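Local coordinates for protein putative sporulation-specific glycosylase YdhD (Bacillus subtilis subsp. subtilis str. 168, PDB 3CZ8) that probably hydrolyses glycosidic bonds as a sporulation-specific family 18 glycosidase and may bind chitin, this chain being its catalytic domain, at residues 184-195 with 222-232. The protein carries 1 engineered substitution. Sequence-based numbering, arbitrary orientation. Where two conformers were deposited one is given.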
loop_
_atom_site.group_PDB
_atom_site.type_symbol
_atom_site.label_atom_id
_atom_site.label_comp_id
_atom_site.label_asym_id
_atom_site.label_seq_id
_atom_site.Cartn_x
_atom_site.Cartn_y
_atom_site.Cartn_z
ATOM N N ASP A 184 -4.426 -9.970 -13.425
ATOM C CA ASP A 184 -3.141 -10.286 -14.078
ATOM C C ASP A 184 -3.277 -11.091 -15.370
ATOM O O ASP A 184 -2.379 -11.864 -15.722
ATOM C CB ASP A 184 -2.123 -10.935 -13.116
ATOM C CG ASP A 184 -1.421 -9.920 -12.238
ATOM O OD1 ASP A 184 -1.732 -8.719 -12.349
ATOM O OD2 ASP A 184 -0.553 -10.324 -11.439
ATOM N N TRP A 185 -4.393 -10.889 -16.073
ATOM C CA TRP A 185 -4.544 -11.359 -17.452
ATOM C C TRP A 185 -3.535 -10.651 -18.348
ATOM O O TRP A 185 -3.050 -11.215 -19.328
ATOM C CB TRP A 185 -5.972 -11.144 -17.955
ATOM C CG TRP A 185 -6.874 -12.306 -17.651
ATOM C CD1 TRP A 185 -6.915 -13.508 -18.309
ATOM C CD2 TRP A 185 -7.853 -12.387 -16.609
ATOM N NE1 TRP A 185 -7.860 -14.328 -17.742
ATOM C CE2 TRP A 185 -8.450 -13.668 -16.696
ATOM C CE3 TRP A 185 -8.286 -11.502 -15.611
ATOM C CZ2 TRP A 185 -9.464 -14.085 -15.823
ATOM C CZ3 TRP A 185 -9.297 -11.915 -14.744
ATOM C CH2 TRP A 185 -9.871 -13.197 -14.854
ATOM N N HIS A 186 -3.228 -9.408 -17.990
ATOM C CA HIS A 186 -2.038 -8.730 -18.470
ATOM C C HIS A 186 -1.285 -8.236 -17.253
ATOM O O HIS A 186 -1.897 -7.838 -16.257
ATOM C CB HIS A 186 -2.403 -7.573 -19.390
ATOM C CG HIS A 186 -3.213 -7.988 -20.576
ATOM N ND1 HIS A 186 -2.643 -8.361 -21.773
ATOM C CD2 HIS A 186 -4.550 -8.105 -20.744
ATOM C CE1 HIS A 186 -3.595 -8.676 -22.631
ATOM N NE2 HIS A 186 -4.763 -8.526 -22.033
ATOM N N HIS A 187 0.041 -8.271 -17.340
ATOM C CA HIS A 187 0.914 -8.002 -16.202
ATOM C C HIS A 187 2.271 -7.464 -16.663
ATOM O O HIS A 187 2.443 -7.126 -17.838
ATOM C CB HIS A 187 1.084 -9.270 -15.349
ATOM C CG HIS A 187 1.599 -10.452 -16.113
ATOM N ND1 HIS A 187 2.926 -10.819 -16.109
ATOM C CD2 HIS A 187 0.964 -11.350 -16.906
ATOM C CE1 HIS A 187 3.090 -11.887 -16.869
ATOM N NE2 HIS A 187 1.914 -12.227 -17.366
ATOM N N ALA A 188 3.228 -7.408 -15.735
ATOM C CA ALA A 188 4.555 -6.812 -15.970
ATOM C C ALA A 188 5.399 -7.544 -17.014
ATOM O O ALA A 188 6.237 -6.932 -17.680
ATOM C CB ALA A 188 5.329 -6.681 -14.650
ATOM N N GLY A 189 5.176 -8.849 -17.142
ATOM C CA GLY A 189 5.894 -9.669 -18.111
ATOM C C GLY A 189 5.086 -9.980 -19.358
ATOM O O GLY A 189 5.367 -10.961 -20.048
ATOM N N SER A 190 4.084 -9.152 -19.651
ATOM C CA SER A 190 3.267 -9.342 -20.852
ATOM C C SER A 190 3.091 -8.062 -21.684
ATOM O O SER A 190 3.588 -6.994 -21.321
ATOM C CB SER A 190 1.901 -9.933 -20.486
ATOM O OG SER A 190 0.989 -8.931 -20.063
ATOM N N GLU A 191 2.393 -8.210 -22.807
ATOM C CA GLU A 191 1.917 -7.115 -23.650
ATOM C C GLU A 191 0.856 -6.309 -22.878
ATOM O O GLU A 191 0.104 -6.890 -22.085
ATOM C CB GLU A 191 1.317 -7.723 -24.930
ATOM C CG GLU A 191 0.792 -6.763 -26.003
ATOM C CD GLU A 191 1.845 -6.368 -27.025
ATOM O OE1 GLU A 191 2.529 -7.266 -27.566
ATOM O OE2 GLU A 191 1.974 -5.156 -27.301
ATOM N N PRO A 192 0.823 -4.969 -23.066
ATOM C CA PRO A 192 -0.223 -4.114 -22.485
ATOM C C PRO A 192 -1.664 -4.531 -22.758
ATOM O O PRO A 192 -1.994 -4.952 -23.865
ATOM C CB PRO A 192 0.060 -2.734 -23.102
ATOM C CG PRO A 192 1.017 -2.994 -24.231
ATOM C CD PRO A 192 1.821 -4.154 -23.785
ATOM N N GLY A 193 -2.500 -4.404 -21.730
ATOM C CA GLY A 193 -3.925 -4.710 -21.808
ATOM C C GLY A 193 -4.558 -4.706 -20.425
ATOM O O GLY A 193 -3.848 -4.570 -19.427
ATOM N N PRO A 194 -5.895 -4.866 -20.356
ATOM C CA PRO A 194 -6.649 -4.800 -19.099
ATOM C C PRO A 194 -6.230 -5.871 -18.104
ATOM O O PRO A 194 -6.105 -7.040 -18.468
ATOM C CB PRO A 194 -8.100 -5.016 -19.542
ATOM C CG PRO A 194 -8.002 -5.683 -20.871
ATOM C CD PRO A 194 -6.777 -5.138 -21.506
ATOM N N VAL A 195 -6.012 -5.457 -16.859
ATOM C CA VAL A 195 -5.565 -6.352 -15.798
ATOM C C VAL A 195 -6.635 -7.389 -15.433
ATOM O O VAL A 195 -6.335 -8.564 -15.201
ATOM C CB VAL A 195 -5.160 -5.538 -14.555
ATOM C CG1 VAL A 195 -4.878 -6.445 -13.398
ATOM C CG2 VAL A 195 -3.937 -4.673 -14.859
ATOM N N PRO A 222 -7.774 -6.680 -8.499
ATOM C CA PRO A 222 -6.339 -6.403 -8.672
ATOM C C PRO A 222 -5.695 -5.591 -7.553
ATOM O O PRO A 222 -6.303 -4.666 -7.013
ATOM C CB PRO A 222 -6.285 -5.600 -9.974
ATOM C CG PRO A 222 -7.507 -5.959 -10.691
ATOM C CD PRO A 222 -8.549 -6.214 -9.668
ATOM N N LEU A 223 -4.471 -5.965 -7.211
ATOM C CA LEU A 223 -3.638 -5.172 -6.323
ATOM C C LEU A 223 -2.905 -4.092 -7.130
ATOM O O LEU A 223 -2.792 -2.952 -6.679
ATOM C CB LEU A 223 -2.651 -6.097 -5.591
ATOM C CG LEU A 223 -1.547 -5.590 -4.653
ATOM C CD1 LEU A 223 -2.056 -4.676 -3.540
ATOM C CD2 LEU A 223 -0.787 -6.782 -4.076
ATOM N N TYR A 224 -2.446 -4.453 -8.334
ATOM C CA TYR A 224 -1.593 -3.605 -9.187
ATOM C C TYR A 224 -2.228 -3.251 -10.532
ATOM O O TYR A 224 -2.882 -4.097 -11.144
ATOM C CB TYR A 224 -0.287 -4.340 -9.525
ATOM C CG TYR A 224 0.658 -4.637 -8.383
ATOM C CD1 TYR A 224 1.254 -3.607 -7.656
ATOM C CD2 TYR A 224 1.005 -5.956 -8.071
ATOM C CE1 TYR A 224 2.140 -3.879 -6.620
ATOM C CE2 TYR A 224 1.895 -6.241 -7.035
ATOM C CZ TYR A 224 2.457 -5.196 -6.315
ATOM O OH TYR A 224 3.336 -5.459 -5.291
ATOM N N GLY A 225 -1.984 -2.031 -11.001
ATOM C CA GLY A 225 -2.192 -1.655 -12.396
ATOM C C GLY A 225 -0.801 -1.679 -13.010
ATOM O O GLY A 225 0.181 -1.918 -12.297
ATOM N N TYR A 226 -0.684 -1.464 -14.317
ATOM C CA TYR A 226 0.645 -1.500 -14.942
ATOM C C TYR A 226 0.897 -0.379 -15.933
ATOM O O TYR A 226 -0.021 0.077 -16.610
ATOM C CB TYR A 226 0.958 -2.869 -15.583
ATOM C CG TYR A 226 0.926 -4.032 -14.615
ATOM C CD1 TYR A 226 2.046 -4.378 -13.864
ATOM C CD2 TYR A 226 -0.237 -4.779 -14.442
ATOM C CE1 TYR A 226 2.001 -5.438 -12.963
ATOM C CE2 TYR A 226 -0.295 -5.832 -13.547
ATOM C CZ TYR A 226 0.823 -6.160 -12.814
ATOM O OH TYR A 226 0.750 -7.210 -11.935
ATOM N N ASP A 227 2.157 0.038 -16.006
ATOM C CA ASP A 227 2.620 1.073 -16.923
ATOM C C ASP A 227 3.629 0.448 -17.883
ATOM O O ASP A 227 4.758 0.164 -17.495
ATOM C CB ASP A 227 3.286 2.195 -16.117
ATOM C CG ASP A 227 3.490 3.475 -16.919
ATOM O OD1 ASP A 227 3.533 4.550 -16.287
ATOM O OD2 ASP A 227 3.601 3.428 -18.163
ATOM N N TRP A 228 3.209 0.242 -19.130
ATOM C CA TRP A 228 4.047 -0.380 -20.164
ATOM C C TRP A 228 4.570 0.664 -21.151
ATOM O O TRP A 228 3.838 1.572 -21.532
ATOM C CB TRP A 228 3.217 -1.354 -21.002
ATOM C CG TRP A 228 2.742 -2.623 -20.358
ATOM C CD1 TRP A 228 3.401 -3.822 -20.328
ATOM C CD2 TRP A 228 1.472 -2.849 -19.730
ATOM N NE1 TRP A 228 2.637 -4.768 -19.694
ATOM C CE2 TRP A 228 1.445 -4.204 -19.321
ATOM C CE3 TRP A 228 0.356 -2.040 -19.468
ATOM C CZ2 TRP A 228 0.346 -4.768 -18.660
ATOM C CZ3 TRP A 228 -0.741 -2.603 -18.818
ATOM C CH2 TRP A 228 -0.735 -3.957 -18.419
ATOM N N ILE A 229 5.818 0.517 -21.593
ATOM C CA ILE A 229 6.306 1.289 -22.743
ATOM C C ILE A 229 5.841 0.613 -24.044
ATOM O O ILE A 229 6.237 -0.524 -24.335
ATOM C CB ILE A 229 7.859 1.481 -22.730
ATOM C CG1 ILE A 229 8.283 2.481 -21.652
ATOM C CG2 ILE A 229 8.364 2.002 -24.078
ATOM C CD1 ILE A 229 8.969 1.865 -20.454
ATOM N N ILE A 230 4.984 1.299 -24.808
ATOM C CA ILE A 230 4.575 0.791 -26.129
ATOM C C ILE A 230 5.667 1.055 -27.183
ATOM O O ILE A 230 6.643 1.749 -26.893
ATOM C CB ILE A 230 3.113 1.133 -26.546
ATOM C CG1 ILE A 230 2.788 2.612 -26.344
ATOM C CG2 ILE A 230 2.140 0.229 -25.801
ATOM C CD1 ILE A 230 1.427 3.007 -26.906
ATOM N N PRO A 231 5.464 0.617 -28.436
ATOM C CA PRO A 231 6.213 -0.468 -29.011
ATOM C C PRO A 231 6.877 -1.368 -27.952
ATOM O O PRO A 231 8.004 -1.121 -27.508
ATOM C CB PRO A 231 7.149 0.276 -29.971
ATOM C CG PRO A 231 6.201 1.546 -30.423
ATOM C CD PRO A 231 4.912 1.407 -29.543
ATOM N N TYR A 232 6.119 -2.393 -27.549
ATOM C CA TYR A 232 6.508 -3.347 -26.510
ATOM C C TYR A 232 7.750 -4.154 -26.889
ATOM O O TYR A 232 7.864 -4.663 -28.008
ATOM C CB TYR A 232 5.336 -4.282 -26.161
ATOM C CG TYR A 232 5.708 -5.436 -25.244
ATOM C CD1 TYR A 232 6.046 -5.209 -23.909
ATOM C CD2 TYR A 232 5.729 -6.750 -25.714
ATOM C CE1 TYR A 232 6.395 -6.259 -23.066
ATOM C CE2 TYR A 232 6.078 -7.808 -24.876
ATOM C CZ TYR A 232 6.407 -7.554 -23.554
ATOM O OH TYR A 232 6.753 -8.592 -22.717
HETATM O O HOH W 1 3.362 -8.572 -12.737
#
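Pro-192 lies flat against the indole of Trp-228, its CA over the centre of the six-membered ring, 3.5 Å from the centroid, in a CH-pi contact. CB and CD of the proline extend the cover toward the five-membered ring, and CG reaches CG2 of Ile-230. With CG anti to the carbonyl carbon (chi1 -70°) and the ring turned perpendicular about chi2 (-90°), the indole presents its NE1 edge to the 187-190 turn. NE1 gives a weak, bent bond to His-187 O (3.0 Å), and Ser-190 O is equally near at 2.9 Å. Against the other indole face rests CB of Tyr-226. The phenol of that tyrosine meets the loop in turn, with CA of His-187 over one face, 3.8 Å from the ring centroid, and the Ala-188 N beside it. At the ring edge the hydroxyl donates to Asp-184 OD1 (2.9 Å), reaching the syn side from 34° out of the carboxylate plane. A water that donates to this hydroxyl and accepts from Ala-188 N ties phenol and loop together. Farther along, Glu-191 puts its CA squarely over the ring of Tyr-232, 4.2 Å from the centroid.

The contact joins the family 18 TIM barrel to its insertion domain: 184-195 is the loop from barrel strand 177-181 to helix 198-208, and strand 225-229 belongs to the antiparallel sheet inserted between barrel strands 217-220 and 302-310. Asp-184 lies about 8 Å, side chain to side chain, from Glu-120, the predicted proton donor, so the tyrosine bond probably ties the inserted sheet to the active-site rim.

Behind these contacts, His-187 N bonds almost straight to Ser-190 OG (3.0 Å) across a type I turn. His-186 ND1, its ring faced by Gly-193 CA, donates to Glu-191 O from above the carbonyl plane, holding the backbone beside Pro-192.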